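Local coordinates for glyoxalase family protein (Bacillus cereus, PDB 1SS4) that belongs to the vicinal oxygen chelate (glyoxalase) superfamily, probably binds a metal ion and may have methylmalonyl-CoA epimerase-like activity, at the interface of chains A and B. Residues are numbered along the deposited sequence; one frame, centred on the assembly and turned at random. Chains: chain A/B, Glyoxalase family protein.

The interface of chains A and B. Residues chain A 121-123, 125, 133; chain B 49-50, 52.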
loop_
_atom_site.group_PDB
_atom_site.type_symbol
_atom_site.label_atom_id
_atom_site.label_comp_id
_atom_site.label_asym_id
_atom_site.label_seq_id
_atom_site.Cartn_x
_atom_site.Cartn_y
_atom_site.Cartn_z
ATOM N N VAL A 121 -18.554 0.465 2.103
ATOM C CA VAL A 121 -18.573 -0.975 1.866
ATOM C C VAL A 121 -19.477 -1.711 2.825
ATOM O O VAL A 121 -20.239 -2.589 2.419
ATOM C CB VAL A 121 -17.156 -1.572 1.948
ATOM C CG1 VAL A 121 -17.195 -3.090 1.690
ATOM C CG2 VAL A 121 -16.276 -0.885 0.930
ATOM N N GLY A 122 -19.391 -1.352 4.098
ATOM C CA GLY A 122 -20.212 -1.983 5.111
ATOM C C GLY A 122 -20.835 -0.887 5.947
ATOM O O GLY A 122 -21.487 0.000 5.418
ATOM N N GLU A 123 -20.622 -0.936 7.253
ATOM C CA GLU A 123 -21.163 0.084 8.136
ATOM C C GLU A 123 -20.013 0.785 8.836
ATOM O O GLU A 123 -18.889 0.276 8.856
ATOM C CB GLU A 123 -22.057 -0.560 9.201
ATOM C CG GLU A 123 -23.145 -1.457 8.646
ATOM C CD GLU A 123 -23.813 -2.320 9.708
ATOM O OE1 GLU A 123 -24.569 -3.232 9.316
ATOM O OE2 GLU A 123 -23.593 -2.099 10.918
ATOM N N VAL A 125 -18.490 1.192 11.885
ATOM C CA VAL A 125 -18.557 0.432 13.118
ATOM C C VAL A 125 -17.706 0.982 14.244
ATOM O O VAL A 125 -16.634 1.553 14.015
ATOM C CB VAL A 125 -18.127 -1.031 12.852
ATOM C CG1 VAL A 125 -18.406 -1.900 14.058
ATOM C CG2 VAL A 125 -18.845 -1.561 11.621
ATOM N N LEU A 133 -14.762 2.908 12.627
ATOM C CA LEU A 133 -14.131 2.768 11.322
ATOM C C LEU A 133 -15.026 2.152 10.257
ATOM O O LEU A 133 -16.064 1.566 10.560
ATOM C CB LEU A 133 -12.859 1.924 11.446
ATOM C CG LEU A 133 -13.078 0.424 11.634
ATOM C CD1 LEU A 133 -11.767 -0.310 11.389
ATOM C CD2 LEU A 133 -13.622 0.139 13.036
ATOM N N ARG B 49 -18.966 -6.517 9.800
ATOM C CA ARG B 49 -19.826 -5.388 9.488
ATOM C C ARG B 49 -19.057 -4.299 8.746
ATOM O O ARG B 49 -19.614 -3.603 7.910
ATOM C CB ARG B 49 -20.461 -4.851 10.778
ATOM C CG ARG B 49 -21.458 -5.846 11.384
ATOM C CD ARG B 49 -21.896 -5.417 12.758
ATOM N NE ARG B 49 -22.315 -4.025 12.742
ATOM C CZ ARG B 49 -22.065 -3.173 13.727
ATOM N NH1 ARG B 49 -21.399 -3.586 14.801
ATOM N NH2 ARG B 49 -22.464 -1.908 13.630
ATOM N N VAL B 50 -17.770 -4.175 9.038
ATOM C CA VAL B 50 -16.935 -3.174 8.368
ATOM C C VAL B 50 -16.639 -3.578 6.924
ATOM O O VAL B 50 -16.814 -2.782 5.996
ATOM C CB VAL B 50 -15.574 -2.984 9.076
ATOM C CG1 VAL B 50 -14.702 -2.061 8.252
ATOM C CG2 VAL B 50 -15.773 -2.410 10.474
ATOM N N GLY B 52 -18.161 -5.991 5.131
ATOM C CA GLY B 52 -19.306 -6.404 4.343
ATOM C C GLY B 52 -19.287 -7.899 4.068
ATOM O O GLY B 52 -20.051 -8.393 3.236
HETATM O O HOH W 1 -17.662 -0.063 6.103
#
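The C-terminal end of the short helix 46-51 of chain B packs on the loop A:Val121 to A:Glu123 and on the neighbouring strands 125-127 and 131-137 of chain A, with B:Gly52 lying loosely beside A:Val121. B:Arg49 holds A:Glu123 through both backbone and side chain. The carbonyl O of B:Arg49, near the end of the helix, accepts a hydrogen bond from A:Glu123 N (2.9 Å), while its guanidinium turns back to the carboxylate of the same residue. The arginine chain bends at chi3 (50°), which brings the group round so that NE and NH2 of B:Arg49 approach side-on and both bond to A:Glu123 OE2, each at 2.9 Å. This oxygen lies in the guanidinium plane, but the carboxylate is rotated 58° from that plane: NH2 comes in nearly along the C-O axis of OE2, whereas NE meets it from above the carboxylate plane. The salt bridge is thus a fork onto one oxygen rather than a parallel pairing of the two groups, and the two donors would hold OE2 in place, while OE1 takes no part in the grip of this arginine.

A:Val125 covers one face of the guanidinium of B:Arg49, its CG2 over the centre, 4.1 Å from the plane. Its CG1 lies off-centre on the same face, 3.5 Å from NH1 of B:Arg49. CG2 of A:Val125 also presses against B:Val50 CG2 at 3.4 Å, a tight contact. With CG1 of B:Val50 anti to its backbone N (chi1 174°), CG2 is the branch that points at chain A, where it also meets A:Leu133 CG at 4.1 Å. A water joins A:Gly122 N, A:Glu123 O and B:Val50 O, the last at 2.9 Å, and so gives this helix-end carbonyl a polar partner across the boundary.

Polar anchoring and a small apolar contact together fasten the helix end to the loop and strands. Repeated by the two-fold symmetry, the patch probably helps to hold together the two subunits of the deposited assembly, which may be the biological dimer, since pairing of subunits is common in this superfamily.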